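Local coordinates for iota-carrageenase (Alteromonas sp., PDB 1H80), which cleaves the 1,4-beta-D-linkages within iota-carrageenan, a sulfated galactan of red algal cell walls, with inversion of the anomeric configuration, at residues D200-R205 and R233-D238; G212-M217 and D238-S243; V261-V266 and V351-V356. One frame throughout, in Å; residues are numbered along the deposited sequence.

Contact 1 (D200-R205 and R233-D238)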
ATOM      1  N   ASP A 200     -10.805  -8.240   5.496  1.00 13.52           N
ATOM      2  CA  ASP A 200     -11.716  -8.187   6.626  1.00 13.78           C
ATOM      3  C   ASP A 200     -10.925  -8.447   7.893  1.00 13.01           C
ATOM      4  O   ASP A 200     -10.180  -9.418   7.975  1.00 13.93           O
ATOM      5  CB  ASP A 200     -12.811  -9.246   6.491  1.00 15.50           C
ATOM      6  CG  ASP A 200     -13.919  -8.826   5.551  1.00 18.19           C
ATOM      7  OD1 ASP A 200     -14.777  -8.015   5.962  1.00 20.11           O
ATOM      8  OD2 ASP A 200     -13.927  -9.303   4.399  1.00 20.39           O
ATOM      9  N   ASN A 201     -11.073  -7.555   8.864  1.00 12.91           N
ATOM     10  CA  ASN A 201     -10.413  -7.693  10.152  1.00 12.24           C
ATOM     11  C   ASN A 201      -8.900  -7.851  10.053  1.00 11.84           C
ATOM     12  O   ASN A 201      -8.337  -8.880  10.433  1.00 11.48           O
ATOM     13  CB  ASN A 201     -11.011  -8.879  10.907  1.00 13.55           C
ATOM     14  CG  ASN A 201     -10.679  -8.852  12.376  1.00 14.45           C
ATOM     15  OD1 ASN A 201     -10.774  -7.807  13.020  1.00 15.21           O
ATOM     16  ND2 ASN A 201     -10.301 -10.002  12.925  1.00 14.53           N
ATOM     17  N   ILE A 202      -8.252  -6.818   9.536  1.00 11.58           N
ATOM     18  CA  ILE A 202      -6.805  -6.814   9.404  1.00 11.64           C
ATOM     19  C   ILE A 202      -6.266  -5.654  10.227  1.00 11.83           C
ATOM     20  O   ILE A 202      -6.880  -4.585  10.285  1.00 12.01           O
ATOM     21  CB  ILE A 202      -6.362  -6.604   7.936  1.00 11.46           C
ATOM     22  CG1 ILE A 202      -7.032  -7.637   7.022  1.00 13.35           C
ATOM     23  CG2 ILE A 202      -4.842  -6.679   7.837  1.00 12.38           C
ATOM     24  CD1 ILE A 202      -6.675  -9.079   7.330  1.00 13.60           C
ATOM     25  N   LEU A 203      -5.138  -5.880  10.887  1.00 11.11           N
ATOM     26  CA  LEU A 203      -4.487  -4.846  11.673  1.00 11.23           C
ATOM     27  C   LEU A 203      -3.179  -4.505  10.976  1.00 11.03           C
ATOM     28  O   LEU A 203      -2.363  -5.389  10.721  1.00 11.77           O
ATOM     29  CB  LEU A 203      -4.197  -5.335  13.098  1.00 11.40           C
ATOM     30  CG  LEU A 203      -3.258  -4.433  13.912  1.00 11.63           C
ATOM     31  CD1 LEU A 203      -3.888  -3.063  14.116  1.00 11.81           C
ATOM     32  CD2 LEU A 203      -2.959  -5.084  15.254  1.00 13.31           C
ATOM     33  N   PHE A 204      -3.012  -3.230  10.636  1.00 11.15           N
ATOM     34  CA  PHE A 204      -1.797  -2.726   9.989  1.00 11.06           C
ATOM     35  C   PHE A 204      -1.120  -1.888  11.063  1.00 11.10           C
ATOM     36  O   PHE A 204      -1.718  -0.953  11.596  1.00 12.56           O
ATOM     37  CB  PHE A 204      -2.156  -1.848   8.791  1.00 11.21           C
ATOM     38  CG  PHE A 204      -2.804  -2.599   7.667  1.00 10.69           C
ATOM     39  CD1 PHE A 204      -2.034  -3.345   6.782  1.00 11.91           C
ATOM     40  CD2 PHE A 204      -4.183  -2.570   7.496  1.00 11.86           C
ATOM     41  CE1 PHE A 204      -2.625  -4.051   5.739  1.00 11.95           C
ATOM     42  CE2 PHE A 204      -4.789  -3.275   6.453  1.00 11.76           C
ATOM     43  CZ  PHE A 204      -4.007  -4.017   5.573  1.00 12.62           C
ATOM     44  N   ARG A 205       0.124  -2.207  11.388  1.00 11.85           N
ATOM     45  CA  ARG A 205       0.794  -1.478  12.458  1.00 12.13           C
ATOM     46  C   ARG A 205       2.284  -1.256  12.240  1.00 12.50           C
ATOM     47  O   ARG A 205       2.992  -2.142  11.777  1.00 12.43           O
ATOM     48  CB  ARG A 205       0.561  -2.234  13.772  1.00 14.48           C
ATOM     49  CG  ARG A 205       1.225  -1.655  15.009  1.00 16.99           C
ATOM     50  CD  ARG A 205       0.749  -2.412  16.256  1.00 19.15           C
ATOM     51  NE  ARG A 205       1.064  -3.838  16.201  1.00 19.75           N
ATOM     52  CZ  ARG A 205       0.481  -4.764  16.962  1.00 20.20           C
ATOM     53  NH1 ARG A 205      -0.453  -4.416  17.835  1.00 21.11           N
ATOM     54  NH2 ARG A 205       0.838  -6.035  16.858  1.00 20.30           N
ATOM     55  N   ARG A 233     -13.267  -4.084   5.149  1.00 13.79           N
ATOM     56  CA  ARG A 233     -14.149  -3.806   6.275  1.00 14.09           C
ATOM     57  C   ARG A 233     -13.448  -4.140   7.577  1.00 14.68           C
ATOM     58  O   ARG A 233     -12.641  -5.068   7.633  1.00 14.94           O
ATOM     59  CB  ARG A 233     -15.412  -4.663   6.190  1.00 14.10           C
ATOM     60  CG  ARG A 233     -16.391  -4.291   5.093  1.00 14.90           C
ATOM     61  CD  ARG A 233     -17.190  -5.522   4.692  1.00 16.04           C
ATOM     62  NE  ARG A 233     -16.285  -6.520   4.139  1.00 15.21           N
ATOM     63  CZ  ARG A 233     -15.746  -6.437   2.927  1.00 15.18           C
ATOM     64  NH1 ARG A 233     -16.044  -5.412   2.137  1.00 15.27           N
ATOM     65  NH2 ARG A 233     -14.874  -7.350   2.526  1.00 14.60           N
ATOM     66  N   ASN A 234     -13.775  -3.386   8.620  1.00 15.43           N
ATOM     67  CA  ASN A 234     -13.214  -3.604   9.943  1.00 15.96           C
ATOM     68  C   ASN A 234     -11.700  -3.664   9.911  1.00 15.78           C
ATOM     69  O   ASN A 234     -11.077  -4.632  10.353  1.00 15.93           O
ATOM     70  CB  ASN A 234     -13.802  -4.882  10.531  1.00 19.58           C
ATOM     71  CG  ASN A 234     -15.316  -4.845  10.564  1.00 22.10           C
ATOM     72  OD1 ASN A 234     -15.909  -3.926  11.132  1.00 25.85           O
ATOM     73  ND2 ASN A 234     -15.951  -5.835   9.949  1.00 25.01           N
ATOM     74  N   ILE A 235     -11.122  -2.599   9.377  1.00 14.57           N
ATOM     75  CA  ILE A 235      -9.682  -2.479   9.269  1.00 13.41           C
ATOM     76  C   ILE A 235      -9.187  -1.571  10.382  1.00 13.43           C
ATOM     77  O   ILE A 235      -9.828  -0.572  10.716  1.00 13.14           O
ATOM     78  CB  ILE A 235      -9.284  -1.862   7.911  1.00 14.13           C
ATOM     79  CG1 ILE A 235      -9.817  -2.730   6.769  1.00 14.49           C
ATOM     80  CG2 ILE A 235      -7.773  -1.695   7.831  1.00 14.69           C
ATOM     81  CD1 ILE A 235      -9.348  -4.181   6.807  1.00 15.38           C
ATOM     82  N   PHE A 236      -8.056  -1.936  10.971  1.00 12.59           N
ATOM     83  CA  PHE A 236      -7.453  -1.144  12.026  1.00 12.93           C
ATOM     84  C   PHE A 236      -6.013  -0.871  11.654  1.00 12.96           C
ATOM     85  O   PHE A 236      -5.322  -1.743  11.139  1.00 12.79           O
ATOM     86  CB  PHE A 236      -7.509  -1.875  13.369  1.00 14.07           C
ATOM     87  CG  PHE A 236      -8.891  -1.982  13.934  1.00 15.22           C
ATOM     88  CD1 PHE A 236      -9.782  -2.937  13.459  1.00 17.06           C
ATOM     89  CD2 PHE A 236      -9.314  -1.098  14.920  1.00 17.09           C
ATOM     90  CE1 PHE A 236     -11.082  -3.010  13.957  1.00 17.67           C
ATOM     91  CE2 PHE A 236     -10.611  -1.161  15.426  1.00 18.45           C
ATOM     92  CZ  PHE A 236     -11.495  -2.120  14.941  1.00 19.10           C
ATOM     93  N   ALA A 237      -5.573   0.351  11.905  1.00 12.97           N
ATOM     94  CA  ALA A 237      -4.209   0.731  11.592  1.00 13.14           C
ATOM     95  C   ALA A 237      -3.670   1.586  12.713  1.00 13.70           C
ATOM     96  O   ALA A 237      -4.398   2.385  13.302  1.00 14.57           O
ATOM     97  CB  ALA A 237      -4.163   1.496  10.278  1.00 12.99           C
ATOM     98  N   ASP A 238      -2.390   1.411  13.008  1.00 13.12           N
ATOM     99  CA  ASP A 238      -1.747   2.164  14.070  1.00 14.43           C
ATOM    100  C   ASP A 238      -0.289   2.412  13.722  1.00 14.24           C
ATOM    101  O   ASP A 238       0.420   1.501  13.293  1.00 14.35           O
ATOM    102  CB  ASP A 238      -1.846   1.391  15.385  1.00 17.17           C
ATOM    103  CG  ASP A 238      -1.163   2.100  16.531  1.00 21.31           C
ATOM    104  OD1 ASP A 238      -1.451   3.297  16.752  1.00 22.82           O
ATOM    105  OD2 ASP A 238      -0.343   1.455  17.219  0.75 24.86           O
TER
HETATM  106  O   HOH W   1     -15.387  -7.852   8.609  1.00 26.40           O
HETATM  107  O   HOH W   2      -1.744  -1.458  18.140  1.00 31.41           O

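Contact 2 (G212-M217 and D238-S243)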
ATOM      1  N   GLY A 212       5.719   7.199  -2.431  1.00 15.49           N
ATOM      2  CA  GLY A 212       4.402   6.604  -2.579  1.00 14.20           C
ATOM      3  C   GLY A 212       3.516   6.758  -1.354  1.00 13.27           C
ATOM      4  O   GLY A 212       3.528   7.791  -0.691  1.00 13.42           O
ATOM      5  N   ILE A 213       2.742   5.719  -1.054  1.00 13.53           N
ATOM      6  CA  ILE A 213       1.835   5.737   0.089  1.00 12.77           C
ATOM      7  C   ILE A 213       2.054   4.488   0.938  1.00 12.73           C
ATOM      8  O   ILE A 213       2.155   3.378   0.409  1.00 13.59           O
ATOM      9  CB  ILE A 213       0.378   5.798  -0.390  1.00 12.93           C
ATOM     10  CG1 ILE A 213       0.161   7.117  -1.133  1.00 12.35           C
ATOM     11  CG2 ILE A 213      -0.587   5.678   0.787  1.00 12.07           C
ATOM     12  CD1 ILE A 213      -1.182   7.243  -1.748  1.00 14.57           C
ATOM     13  N   ALA A 214       2.137   4.670   2.253  1.00 13.19           N
ATOM     14  CA  ALA A 214       2.368   3.539   3.148  1.00 12.35           C
ATOM     15  C   ALA A 214       1.172   2.593   3.206  1.00 12.43           C
ATOM     16  O   ALA A 214       1.308   1.388   2.987  1.00 12.65           O
ATOM     17  CB  ALA A 214       2.713   4.041   4.544  1.00 11.89           C
ATOM     18  N   LEU A 215       0.003   3.140   3.517  1.00 12.26           N
ATOM     19  CA  LEU A 215      -1.216   2.342   3.593  1.00 12.82           C
ATOM     20  C   LEU A 215      -2.182   2.904   2.565  1.00 12.70           C
ATOM     21  O   LEU A 215      -2.925   3.848   2.831  1.00 13.43           O
ATOM     22  CB  LEU A 215      -1.818   2.418   4.994  1.00 13.26           C
ATOM     23  CG  LEU A 215      -3.100   1.606   5.199  1.00 13.51           C
ATOM     24  CD1 LEU A 215      -2.881   0.140   4.801  1.00 13.75           C
ATOM     25  CD2 LEU A 215      -3.517   1.709   6.654  1.00 13.89           C
ATOM     26  N   ARG A 216      -2.154   2.306   1.384  1.00 13.28           N
ATOM     27  CA  ARG A 216      -2.974   2.742   0.269  1.00 12.79           C
ATOM     28  C   ARG A 216      -4.266   1.944   0.177  1.00 13.35           C
ATOM     29  O   ARG A 216      -4.304   0.864  -0.409  1.00 13.60           O
ATOM     30  CB  ARG A 216      -2.165   2.594  -1.018  1.00 13.92           C
ATOM     31  CG  ARG A 216      -2.832   3.137  -2.263  1.00 14.23           C
ATOM     32  CD  ARG A 216      -2.027   2.734  -3.488  1.00 15.40           C
ATOM     33  NE  ARG A 216      -0.762   3.458  -3.595  1.00 15.27           N
ATOM     34  CZ  ARG A 216      -0.639   4.651  -4.171  1.00 16.66           C
ATOM     35  NH1 ARG A 216      -1.704   5.246  -4.690  1.00 16.90           N
ATOM     36  NH2 ARG A 216       0.543   5.250  -4.231  1.00 14.56           N
ATOM     37  N   MET A 217      -5.326   2.478   0.770  1.00 13.57           N
ATOM     38  CA  MET A 217      -6.605   1.796   0.736  1.00 14.16           C
ATOM     39  C   MET A 217      -7.353   2.276  -0.491  1.00 14.49           C
ATOM     40  O   MET A 217      -8.372   2.961  -0.409  1.00 14.96           O
ATOM     41  CB  MET A 217      -7.364   2.065   2.028  1.00 14.16           C
ATOM     42  CG  MET A 217      -6.657   1.405   3.210  1.00 13.92           C
ATOM     43  SD  MET A 217      -7.309   1.818   4.810  1.00 15.46           S
ATOM     44  CE  MET A 217      -6.542   3.442   5.055  1.00 17.16           C
ATOM     45  N   ASP A 238      -2.390   1.411  13.008  1.00 13.12           N
ATOM     46  CA  ASP A 238      -1.747   2.164  14.070  1.00 14.43           C
ATOM     47  C   ASP A 238      -0.289   2.412  13.722  1.00 14.24           C
ATOM     48  O   ASP A 238       0.420   1.501  13.293  1.00 14.35           O
ATOM     49  CB  ASP A 238      -1.846   1.391  15.385  1.00 17.17           C
ATOM     50  CG  ASP A 238      -1.163   2.100  16.531  1.00 21.31           C
ATOM     51  OD1 ASP A 238      -1.451   3.297  16.752  1.00 22.82           O
ATOM     52  OD2 ASP A 238      -0.343   1.455  17.219  0.75 24.86           O
ATOM     53  N   ASN A 239       0.142   3.658  13.899  1.00 12.76           N
ATOM     54  CA  ASN A 239       1.512   4.056  13.621  1.00 13.09           C
ATOM     55  C   ASN A 239       1.890   3.815  12.162  1.00 12.45           C
ATOM     56  O   ASN A 239       2.693   2.933  11.838  1.00 12.60           O
ATOM     57  CB  ASN A 239       2.466   3.315  14.554  1.00 14.29           C
ATOM     58  CG  ASN A 239       3.882   3.831  14.464  1.00 15.07           C
ATOM     59  OD1 ASN A 239       4.136   4.871  13.855  1.00 15.77           O
ATOM     60  ND2 ASN A 239       4.812   3.113  15.079  1.00 17.40           N
ATOM     61  N   ILE A 240       1.289   4.613  11.287  1.00 11.83           N
ATOM     62  CA  ILE A 240       1.535   4.533   9.854  1.00 11.06           C
ATOM     63  C   ILE A 240       2.284   5.804   9.491  1.00 12.49           C
ATOM     64  O   ILE A 240       1.843   6.914   9.814  1.00 11.75           O
ATOM     65  CB  ILE A 240       0.212   4.458   9.072  1.00 11.09           C
ATOM     66  CG1 ILE A 240      -0.672   3.340   9.644  1.00 12.52           C
ATOM     67  CG2 ILE A 240       0.494   4.242   7.601  1.00 12.27           C
ATOM     68  CD1 ILE A 240      -0.040   1.952   9.642  1.00 12.70           C
ATOM     69  N   ARG A 241       3.410   5.641   8.803  1.00 11.98           N
ATOM     70  CA  ARG A 241       4.248   6.783   8.472  1.00 13.47           C
ATOM     71  C   ARG A 241       4.673   6.901   7.019  1.00 14.05           C
ATOM     72  O   ARG A 241       4.830   5.905   6.311  1.00 13.40           O
ATOM     73  CB  ARG A 241       5.494   6.748   9.360  1.00 15.04           C
ATOM     74  CG  ARG A 241       5.188   6.496  10.834  1.00 16.96           C
ATOM     75  CD  ARG A 241       6.430   6.572  11.711  1.00 19.55           C
ATOM     76  NE  ARG A 241       7.434   5.554  11.397  1.00 20.61           N
ATOM     77  CZ  ARG A 241       7.311   4.257  11.669  1.00 21.60           C
ATOM     78  NH1 ARG A 241       6.218   3.795  12.266  1.00 21.08           N
ATOM     79  NH2 ARG A 241       8.292   3.418  11.354  1.00 21.90           N
ATOM     80  N   CYS A 242       4.851   8.143   6.585  1.00 14.27           N
ATOM     81  CA  CYS A 242       5.275   8.443   5.228  1.00 14.87           C
ATOM     82  C   CYS A 242       6.474   9.396   5.282  1.00 14.66           C
ATOM     83  O   CYS A 242       6.602  10.192   6.209  1.00 13.56           O
ATOM     84  CB  CYS A 242       4.133   9.111   4.432  1.00 16.40           C
ATOM     85  SG  CYS A 242       4.799   9.938   2.948  0.50 17.92           S
ATOM     86  N   SER A 243       7.366   9.286   4.304  1.00 14.13           N
ATOM     87  CA  SER A 243       8.516  10.178   4.207  1.00 14.85           C
ATOM     88  C   SER A 243       8.805  10.358   2.724  1.00 14.90           C
ATOM     89  O   SER A 243       8.860   9.386   1.972  1.00 14.71           O
ATOM     90  CB  SER A 243       9.743   9.605   4.935  1.00 15.51           C
ATOM     91  OG  SER A 243      10.164   8.374   4.384  0.50 15.37           O
TER

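Contact 3 (V261-V266 and V351-V356)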
ATOM      1  N   VAL A 261     -13.081   1.749   8.989  1.00 14.16           N
ATOM      2  CA  VAL A 261     -11.634   1.774   9.128  1.00 13.63           C
ATOM      3  C   VAL A 261     -11.268   2.728  10.249  1.00 14.06           C
ATOM      4  O   VAL A 261     -11.805   3.830  10.334  1.00 14.90           O
ATOM      5  CB  VAL A 261     -10.937   2.283   7.836  1.00 13.26           C
ATOM      6  CG1 VAL A 261      -9.419   2.298   8.032  1.00 13.44           C
ATOM      7  CG2 VAL A 261     -11.311   1.406   6.654  1.00 12.65           C
ATOM      8  N   GLN A 262     -10.369   2.296  11.124  1.00 13.19           N
ATOM      9  CA  GLN A 262      -9.910   3.156  12.199  1.00 13.61           C
ATOM     10  C   GLN A 262      -8.400   3.224  12.123  1.00 14.46           C
ATOM     11  O   GLN A 262      -7.724   2.196  12.064  1.00 14.67           O
ATOM     12  CB  GLN A 262     -10.317   2.630  13.571  1.00 14.83           C
ATOM     13  CG  GLN A 262      -9.713   3.460  14.694  1.00 16.36           C
ATOM     14  CD  GLN A 262     -10.141   2.992  16.062  1.00 18.30           C
ATOM     15  OE1 GLN A 262     -11.274   3.227  16.483  1.00 19.72           O
ATOM     16  NE2 GLN A 262      -9.238   2.316  16.765  1.00 18.66           N
ATOM     17  N   VAL A 263      -7.875   4.441  12.121  1.00 13.95           N
ATOM     18  CA  VAL A 263      -6.439   4.643  12.056  1.00 14.47           C
ATOM     19  C   VAL A 263      -6.012   5.531  13.209  1.00 15.47           C
ATOM     20  O   VAL A 263      -6.662   6.533  13.509  1.00 15.68           O
ATOM     21  CB  VAL A 263      -6.019   5.329  10.737  1.00 15.15           C
ATOM     22  CG1 VAL A 263      -4.506   5.416  10.662  1.00 15.85           C
ATOM     23  CG2 VAL A 263      -6.561   4.558   9.548  1.00 14.45           C
ATOM     24  N   THR A 264      -4.926   5.154  13.868  1.00 14.73           N
ATOM     25  CA  THR A 264      -4.407   5.947  14.972  1.00 15.92           C
ATOM     26  C   THR A 264      -2.917   6.165  14.774  1.00 15.83           C
ATOM     27  O   THR A 264      -2.213   5.288  14.275  1.00 15.60           O
ATOM     28  CB  THR A 264      -4.626   5.258  16.340  1.00 16.88           C
ATOM     29  OG1 THR A 264      -3.980   3.976  16.345  1.00 19.23           O
ATOM     30  CG2 THR A 264      -6.112   5.082  16.617  1.00 18.18           C
ATOM     31  N   ASN A 265      -2.454   7.352  15.145  1.00 15.12           N
ATOM     32  CA  ASN A 265      -1.044   7.704  15.059  1.00 15.83           C
ATOM     33  C   ASN A 265      -0.484   7.658  13.644  1.00 15.42           C
ATOM     34  O   ASN A 265       0.202   6.712  13.254  1.00 14.78           O
ATOM     35  CB  ASN A 265      -0.233   6.793  15.982  1.00 16.92           C
ATOM     36  CG  ASN A 265       1.220   7.205  16.079  1.00 19.23           C
ATOM     37  OD1 ASN A 265       1.601   8.289  15.634  1.00 21.84           O
ATOM     38  ND2 ASN A 265       2.039   6.343  16.670  1.00 20.87           N
ATOM     39  N   VAL A 266      -0.786   8.698  12.879  1.00 14.62           N
ATOM     40  CA  VAL A 266      -0.316   8.819  11.507  1.00 14.71           C
ATOM     41  C   VAL A 266       0.682   9.961  11.478  1.00 15.04           C
ATOM     42  O   VAL A 266       0.420  11.031  12.017  1.00 15.61           O
ATOM     43  CB  VAL A 266      -1.481   9.144  10.552  1.00 14.69           C
ATOM     44  CG1 VAL A 266      -0.965   9.330   9.131  1.00 15.58           C
ATOM     45  CG2 VAL A 266      -2.517   8.040  10.611  1.00 15.45           C
ATOM     46  N   VAL A 351     -15.206   6.004   9.198  1.00 18.58           N
ATOM     47  CA  VAL A 351     -13.758   6.148   9.154  1.00 18.24           C
ATOM     48  C   VAL A 351     -13.306   7.236  10.109  1.00 17.96           C
ATOM     49  O   VAL A 351     -13.768   8.376  10.033  1.00 17.82           O
ATOM     50  CB  VAL A 351     -13.265   6.519   7.739  1.00 17.89           C
ATOM     51  CG1 VAL A 351     -11.757   6.751   7.759  1.00 18.40           C
ATOM     52  CG2 VAL A 351     -13.621   5.414   6.756  1.00 19.00           C
ATOM     53  N   LYS A 352     -12.404   6.876  11.014  1.00 16.74           N
ATOM     54  CA  LYS A 352     -11.866   7.823  11.974  1.00 17.30           C
ATOM     55  C   LYS A 352     -10.359   7.671  12.016  1.00 17.30           C
ATOM     56  O   LYS A 352      -9.840   6.556  12.072  1.00 16.00           O
ATOM     57  CB  LYS A 352     -12.453   7.580  13.364  1.00 18.30           C
ATOM     58  CG  LYS A 352     -13.945   7.821  13.437  1.00 20.54           C
ATOM     59  CD  LYS A 352     -14.462   7.662  14.852  1.00 22.90           C
ATOM     60  CE  LYS A 352     -15.975   7.797  14.892  1.00 25.32           C
ATOM     61  NZ  LYS A 352     -16.512   7.625  16.271  1.00 28.25           N
ATOM     62  N   VAL A 353      -9.670   8.803  11.962  1.00 16.33           N
ATOM     63  CA  VAL A 353      -8.215   8.838  12.003  1.00 16.58           C
ATOM     64  C   VAL A 353      -7.824   9.730  13.176  1.00 16.55           C
ATOM     65  O   VAL A 353      -8.107  10.930  13.168  1.00 16.55           O
ATOM     66  CB  VAL A 353      -7.642   9.430  10.700  1.00 16.57           C
ATOM     67  CG1 VAL A 353      -6.122   9.404  10.738  1.00 16.81           C
ATOM     68  CG2 VAL A 353      -8.169   8.647   9.503  1.00 15.93           C
ATOM     69  N   PHE A 354      -7.183   9.141  14.181  1.00 16.83           N
ATOM     70  CA  PHE A 354      -6.772   9.884  15.370  1.00 17.66           C
ATOM     71  C   PHE A 354      -5.277  10.169  15.402  1.00 18.53           C
ATOM     72  O   PHE A 354      -4.471   9.329  15.005  1.00 19.65           O
ATOM     73  CB  PHE A 354      -7.127   9.108  16.644  1.00 17.01           C
ATOM     74  CG  PHE A 354      -8.579   8.748  16.766  1.00 17.93           C
ATOM     75  CD1 PHE A 354      -9.099   7.656  16.081  1.00 17.53           C
ATOM     76  CD2 PHE A 354      -9.425   9.488  17.586  1.00 17.55           C
ATOM     77  CE1 PHE A 354     -10.441   7.302  16.212  1.00 18.50           C
ATOM     78  CE2 PHE A 354     -10.766   9.145  17.726  1.00 18.87           C
ATOM     79  CZ  PHE A 354     -11.277   8.048  17.037  1.00 17.71           C
ATOM     80  N   ASP A 355      -4.925  11.355  15.895  1.00 18.60           N
ATOM     81  CA  ASP A 355      -3.536  11.787  16.032  1.00 19.47           C
ATOM     82  C   ASP A 355      -2.752  11.787  14.726  1.00 19.54           C
ATOM     83  O   ASP A 355      -2.055  10.828  14.395  1.00 20.43           O
ATOM     84  CB  ASP A 355      -2.814  10.919  17.067  1.00 20.96           C
ATOM     85  CG  ASP A 355      -3.540  10.874  18.399  1.00 24.13           C
ATOM     86  OD1 ASP A 355      -4.016  11.935  18.860  1.00 26.37           O
ATOM     87  OD2 ASP A 355      -3.629   9.778  18.994  0.50 24.35           O
ATOM     88  N   VAL A 356      -2.866  12.888  13.994  1.00 18.00           N
ATOM     89  CA  VAL A 356      -2.191  13.048  12.717  1.00 17.51           C
ATOM     90  C   VAL A 356      -1.145  14.148  12.846  1.00 17.38           C
ATOM     91  O   VAL A 356      -1.438  15.238  13.335  1.00 17.64           O
ATOM     92  CB  VAL A 356      -3.197  13.437  11.611  1.00 17.48           C
ATOM     93  CG1 VAL A 356      -2.487  13.567  10.278  1.00 18.35           C
ATOM     94  CG2 VAL A 356      -4.305  12.392  11.526  1.00 17.86           C
TER

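Contact 1 (D200-R205 and R233-D238)
Strands 202-205 and 235-238 run parallel, 4.6 Å apart between axes, and N201 N, F236 N, F204 N and D238 N each donate a backbone hydrogen bond across the gap. The F204 N to F236 O bond is 2.8 Å. At the start of the pair R233 grips D200 side-on. Its NE bonds to OD1 of D200 at 2.8 Å and its NH2 to OD2 of D200 at 2.9 Å, both on the syn side of the carboxylate. The two planes are turned 45° against each other, so the salt bridge is not flat. R175 and W173 also hold OD2 of D200. N201 and N234 take equivalent corner positions in successive coils of the right-handed parallel beta-helix. Both have left-handed backbone angles, which turn the chain from one face to the next. On the inward side CG2 of I235, anti to its backbone N, is the branch that meets the edge of the F204 ring, 3.6 Å from CE2 of F204. I202 CG2 sits over one face of that ring, toward its rim. CD1 of I235 comes alongside CB of I202, at 4.0 Å. On the other side L203 CD1 touches F236 CB at 3.9 Å, the two side chains crossing at about a right angle.

Contact 2 (G212-M217 and D238-S243)
A214 and I240 meet without a flat side chain between them; the guanidinium groups of R216 and R241 take no part in it. That of R216 has I213 CD1 over one face, 3.4 Å above the plane and offset toward the rim. That of R241 has N239 at its edge, with NH1 of R241 bonded to OD1 of N239 at 2.8 Å. The nitrogen sits above the amide plane of N239. N206 is a second partner of NH1. The contact itself is carried by methyl and methylene groups. Anti to the backbone N, CG2 of I240 is the branch that meets both partners, 3.8 Å from CB of A214 and 3.9 Å from CB of L215. CB of A214 also comes within 3.3 Å of the carbonyl O of R241, a close approach of a methyl to a polar atom. No hydrogen bond joins the two segments. The end-to-end directions of 212-215 and 240-242 are 173° apart. The corner at A214 and L215 packs against strand 240-243 in the buried interior of the beta-helix. C242 is tied by a disulfide to C271. S209 of strand 202-210 packs on A214, V249 packs on I240, and A248 bonds to the backbone of L215 just before strand 250-252.

Contact 3 (V261-V266 and V351-V356)
V261-V266 and V351-V356 are joined first by backbone hydrogen bonds. The strands are parallel, 7° apart, with axes 4.6 Å from each other. V263 N donates to K352 O at 2.9 Å, and F354 N to V263 O at 2.7 Å. N265 N and V266 N then donate to F354 O and D355 O, which carries the pairing through N265 and D355, whose backbone angles are left-handed. V261, V263 and V266 face the inside of the beta-helix with V351, V353 and V356. CG2 of V266 reaches CG1 of V353 at 3.9 Å, and CB of V263 meets the same CG1 at 4.1 Å. On the outer side CG of F354 lies beside its backbone N (chi1 -56°), and the ring has V263 O at its edge. Its CD1 lies 4.0 Å from CG2 of T264, and its CE1 4.2 Å from CG of Q262. The ring also stacks on F424 of the following coil. An alanine in place of F354 would probably leave a gap beside T264 and Q262 and deprive F424 of its stacking partner. The polar ends turn to other partners: Q262 to K4, T264 to D238, D355 to N425. Main-chain bonds therefore supply the polar links between the two segments, while the side chains meet mainly through apolar surface.

Along the chain, contact 1 closes first: 200-205 pairs with 233-238 after one coil of 27 intervening residues. Contact 2 begins inside that loop, at 212-217, and ends beyond it at 238-243, so the two cross and share D238. Where contact 1 joins neighbouring coils of one wall, contact 2 brings the turn after strand 202-210 against strand 231-243 on the inside, and L215 packs against both F204 and A237. Contact 3 follows in series and closes a much longer excursion of 84 residues, part of it not modelled, to pair 261-266 with 351-356. Strand 231-243 carries contacts 1 and 2 and lies beside strand 261-269 of contact 3: A237 N is probably hydrogen-bonded to Q262 O, at 2.8 Å.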